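Local coordinates for protein nucleoporin NUP82 (Chaetomium thermophilum, PDB 5CWW) that probably serves as a structural component of the nuclear pore complex and as a docking partner for transport factors, this part being its N-terminal beta-propeller domain, at residues Y503-A508 / A563-I568; T558-A563 / A580-P585. One frame throughout, in Å; residues are numbered along the deposited sequence.

Interaction 1: Y503-A508 / A563-I568; sequences YVTHPA and AAATSI
Thr505 meets Ala565 through a side chain turned so that OG1 stands beside its own backbone N, anti to the carbonyl carbon (chi1 -57°), which leaves CG2 anti to that N. The two branches thereby take separate tasks. OG1 accepts the backbone N-H of Ala565, with OG1 2.9 Å from that N and an N-H...O angle of 153°. The methyl CG2 of Thr505 rests 3.6 Å from the carbonyl O of Ala563. The same hydroxyl also lies against the methyl of Ala565, OG1 to CB 3.3 Å, so one oxygen meets Ala565 twice, at its amide and at its methyl. Two residues earlier, Tyr503 brings CB to within 4.0 Å of Ala565 CB, and farther out its ring carbon CE2 approaches Ser567 CB at 3.7 Å. Ser567 OG lies 3.8 Å from Tyr503 OH, and each has a hydrogen-bond partner outside the two segments: the serine hydroxyl is bonded to the backbone N of Ala496, the tyrosine hydroxyl weakly to Asp495. The Tyr503 ring also meets that of Tyr512. All the touching residues are buried. Strand 501-506 belongs to one four-stranded antiparallel sheet and strand 566-570 to the next sheet along the chain, a junction of the kind found between successive blades of a WD-type beta-propeller.

Interaction 2: T558-A563 / A580-P585; sequences TQSPLA and ATQTDP
Ala563 is joined to Ala580 by a backbone bond, from its N to Ala580 O at 3.0 Å with an N-H...O angle of 166°, where the two loop segments run close together. The same carbonyl O also meets Leu562 CA in a CA-H...O contact of 3.4 Å, and Arg46 adds a weak hydrogen bond to it. Among the side chains, Leu562 and Thr581 lie side by side and point the same way, CD2 of the leucine 3.8 Å from CG2 of the threonine. Thr581 holds OG1 between its own backbone N and carbonyl carbon (chi1 63°), and from there the hydroxyl accepts two amides of its own loop, Asp584 N at 2.8 Å and Thr583 N at 3.3 Å. An alanine here would probably leave both amides without this acceptor and open a gap beside Leu562 CD2. Two residues before Leu562, Ser560 OG receives the backbone N of Gln582 in a weak bond of 3.4 Å and gives one, also weak, to the carbonyl O of Pro561. Gln582 bends at its second torsion (chi2 -73°), and its chain passes Pro561 at a slant, CD 4.2 Å from the proline CD. The two bonds to Thr581 OG1 form an ST turn and an ST motif; together with the backbone bond from Thr581 N to Asp584 O they shape the beta-hairpin turn between strands 576-580 and 585-589.

Along the chain the segments of the two interactions alternate: 503-508, 558-563, 563-568, then 580-585, with Ala563 common to both. Their centres lie 11 Å apart, and they touch directly, chiefly where Leu562 CB packs on Thr505 CG2 and its CD1 on the carbonyl O of His506, with Pro507 resting near Ser560 and Pro561. Interaction 1 joins strand 501-506 to the start of strand 566-570, whereas interaction 2 reaches the hairpin turn of the sheet 566-589. The connection after strand 548-554 thus contacts both the sheet it leaves and the one it enters, consistent with a fixed blade-to-blade link. Strand 49-52 touches both contacts, as where a propeller probably closes on itself.

Interaction 1: Y503-A508 / A563-I568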
# COMPACT_ATOMS: atom_id res chain seq x y z
N TYR B 503 -1.74 13.19 -11.11
CA TYR B 503 -0.64 13.14 -12.08
C TYR B 503 0.03 11.77 -12.12
O TYR B 503 -0.00 11.02 -11.15
CB TYR B 503 0.39 14.21 -11.75
CG TYR B 503 -0.20 15.58 -11.68
CD1 TYR B 503 -0.35 16.34 -12.83
CD2 TYR B 503 -0.62 16.13 -10.48
CE1 TYR B 503 -0.91 17.60 -12.78
CE2 TYR B 503 -1.18 17.39 -10.42
CZ TYR B 503 -1.31 18.12 -11.58
OH TYR B 503 -1.87 19.38 -11.54
N VAL B 504 0.63 11.47 -13.27
CA VAL B 504 1.46 10.29 -13.43
C VAL B 504 2.85 10.73 -13.86
O VAL B 504 3.02 11.36 -14.91
CB VAL B 504 0.87 9.31 -14.48
CG1 VAL B 504 1.84 8.17 -14.78
CG2 VAL B 504 -0.46 8.77 -13.99
N THR B 505 3.85 10.41 -13.03
CA THR B 505 5.24 10.76 -13.31
C THR B 505 6.03 9.52 -13.69
O THR B 505 5.91 8.47 -13.06
CB THR B 505 5.91 11.45 -12.11
OG1 THR B 505 5.16 12.62 -11.74
CG2 THR B 505 7.34 11.86 -12.45
N HIS B 506 6.86 9.66 -14.71
CA HIS B 506 7.65 8.56 -15.25
C HIS B 506 8.88 9.18 -15.91
O HIS B 506 8.81 10.33 -16.34
CB HIS B 506 6.81 7.75 -16.25
CG HIS B 506 7.48 6.50 -16.74
ND1 HIS B 506 8.28 6.48 -17.87
CD2 HIS B 506 7.46 5.23 -16.27
CE1 HIS B 506 8.72 5.26 -18.07
NE2 HIS B 506 8.25 4.48 -17.12
N PRO B 507 10.00 8.44 -15.99
CA PRO B 507 11.17 9.03 -16.65
C PRO B 507 10.90 9.54 -18.07
O PRO B 507 11.62 10.41 -18.55
CB PRO B 507 12.17 7.87 -16.66
CG PRO B 507 11.82 7.07 -15.45
CD PRO B 507 10.32 7.17 -15.33
N ALA B 508 9.87 9.00 -18.71
CA ALA B 508 9.52 9.41 -20.06
C ALA B 508 8.82 10.77 -20.07
O ALA B 508 8.94 11.53 -21.02
CB ALA B 508 8.63 8.36 -20.72
N ALA B 563 11.45 13.29 -10.30
CA ALA B 563 10.82 13.35 -9.00
C ALA B 563 9.30 13.39 -9.18
O ALA B 563 8.80 14.07 -10.07
CB ALA B 563 11.29 14.57 -8.23
N ALA B 564 8.59 12.63 -8.36
CA ALA B 564 7.13 12.58 -8.42
C ALA B 564 6.56 13.98 -8.41
O ALA B 564 6.94 14.81 -7.58
CB ALA B 564 6.58 11.76 -7.27
N ALA B 565 5.64 14.24 -9.34
CA ALA B 565 5.05 15.57 -9.50
C ALA B 565 4.43 16.06 -8.20
O ALA B 565 3.75 15.31 -7.50
CB ALA B 565 4.01 15.54 -10.60
N THR B 566 4.68 17.32 -7.88
CA THR B 566 4.13 17.95 -6.68
C THR B 566 3.26 19.13 -7.08
O THR B 566 3.75 20.12 -7.61
CB THR B 566 5.24 18.42 -5.73
OG1 THR B 566 6.13 17.33 -5.45
CG2 THR B 566 4.65 18.94 -4.43
N SER B 567 1.96 19.01 -6.83
CA SER B 567 1.01 20.05 -7.21
C SER B 567 0.96 21.15 -6.16
O SER B 567 0.87 20.88 -4.96
CB SER B 567 -0.38 19.46 -7.42
OG SER B 567 -1.27 20.43 -7.95
N ILE B 568 1.02 22.40 -6.62
CA ILE B 568 0.98 23.56 -5.74
C ILE B 568 0.00 24.60 -6.26
O ILE B 568 0.02 24.94 -7.45
CB ILE B 568 2.38 24.21 -5.60
CG1 ILE B 568 3.43 23.12 -5.36
CG2 ILE B 568 2.36 25.25 -4.48
CD1 ILE B 568 4.80 23.61 -4.92

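Interaction 2: T558-A563 / A580-P585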
# COMPACT_ATOMS: atom_id res chain seq x y z
N THR B 558 16.89 11.17 -22.45
CA THR B 558 17.48 11.23 -21.12
C THR B 558 16.75 10.25 -20.20
O THR B 558 15.56 10.42 -19.91
CB THR B 558 17.40 12.65 -20.53
OG1 THR B 558 17.83 13.60 -21.52
CG2 THR B 558 18.29 12.78 -19.31
N GLN B 559 17.46 9.23 -19.76
CA GLN B 559 16.88 8.18 -18.93
C GLN B 559 16.76 8.60 -17.47
O GLN B 559 16.36 7.80 -16.62
CB GLN B 559 17.73 6.90 -19.03
CG GLN B 559 17.81 6.34 -20.44
CD GLN B 559 18.69 5.10 -20.53
OE1 GLN B 559 19.61 4.93 -19.74
NE2 GLN B 559 18.40 4.23 -21.49
N SER B 560 17.10 9.85 -17.19
CA SER B 560 17.03 10.38 -15.83
C SER B 560 15.62 10.27 -15.25
O SER B 560 14.67 10.72 -15.87
CB SER B 560 17.48 11.85 -15.81
OG SER B 560 16.96 12.52 -14.68
N PRO B 561 15.49 9.66 -14.06
CA PRO B 561 14.15 9.58 -13.47
C PRO B 561 13.68 10.94 -12.96
O PRO B 561 14.51 11.77 -12.57
CB PRO B 561 14.34 8.60 -12.31
CG PRO B 561 15.76 8.77 -11.92
CD PRO B 561 16.52 9.07 -13.19
N LEU B 562 12.37 11.16 -12.98
CA LEU B 562 11.80 12.42 -12.53
C LEU B 562 11.24 12.27 -11.12
O LEU B 562 10.63 11.26 -10.79
CB LEU B 562 10.71 12.89 -13.49
CG LEU B 562 11.12 13.04 -14.96
CD1 LEU B 562 9.93 13.50 -15.79
CD2 LEU B 562 12.28 14.01 -15.11
N ALA B 563 11.45 13.29 -10.30
CA ALA B 563 10.82 13.35 -9.00
C ALA B 563 9.30 13.39 -9.18
O ALA B 563 8.80 14.07 -10.07
CB ALA B 563 11.29 14.57 -8.23
N ALA B 580 11.49 17.40 -11.05
CA ALA B 580 12.92 17.65 -11.19
C ALA B 580 13.65 16.47 -11.81
O ALA B 580 13.28 15.32 -11.61
CB ALA B 580 13.54 17.97 -9.83
N THR B 581 14.69 16.78 -12.58
CA THR B 581 15.62 15.77 -13.06
C THR B 581 16.70 15.60 -12.00
O THR B 581 16.57 16.11 -10.89
CB THR B 581 16.26 16.17 -14.40
OG1 THR B 581 17.03 17.37 -14.23
CG2 THR B 581 15.19 16.40 -15.46
N GLN B 582 17.76 14.87 -12.33
CA GLN B 582 18.86 14.67 -11.40
C GLN B 582 19.57 15.99 -11.11
O GLN B 582 20.24 16.13 -10.08
CB GLN B 582 19.87 13.66 -11.97
CG GLN B 582 19.30 12.28 -12.22
CD GLN B 582 19.06 11.50 -10.94
OE1 GLN B 582 18.18 11.84 -10.15
NE2 GLN B 582 19.84 10.45 -10.72
N THR B 583 19.41 16.96 -12.00
CA THR B 583 20.17 18.21 -11.94
C THR B 583 19.29 19.47 -12.00
O THR B 583 19.57 20.45 -11.32
CB THR B 583 21.19 18.29 -13.08
OG1 THR B 583 20.51 18.36 -14.33
CG2 THR B 583 22.10 17.07 -13.06
N ASP B 584 18.24 19.42 -12.82
CA ASP B 584 17.45 20.61 -13.11
C ASP B 584 16.00 20.49 -12.64
O ASP B 584 15.49 19.38 -12.48
CB ASP B 584 17.47 20.90 -14.61
CG ASP B 584 18.88 20.92 -15.18
OD1 ASP B 584 19.79 21.37 -14.46
OD2 ASP B 584 19.06 20.48 -16.33
N PRO B 585 15.33 21.64 -12.42
CA PRO B 585 13.93 21.63 -11.99
C PRO B 585 12.95 21.60 -13.15
O PRO B 585 13.32 21.85 -14.29
CB PRO B 585 13.81 22.95 -11.23
CG PRO B 585 14.75 23.86 -11.93
CD PRO B 585 15.89 23.00 -12.44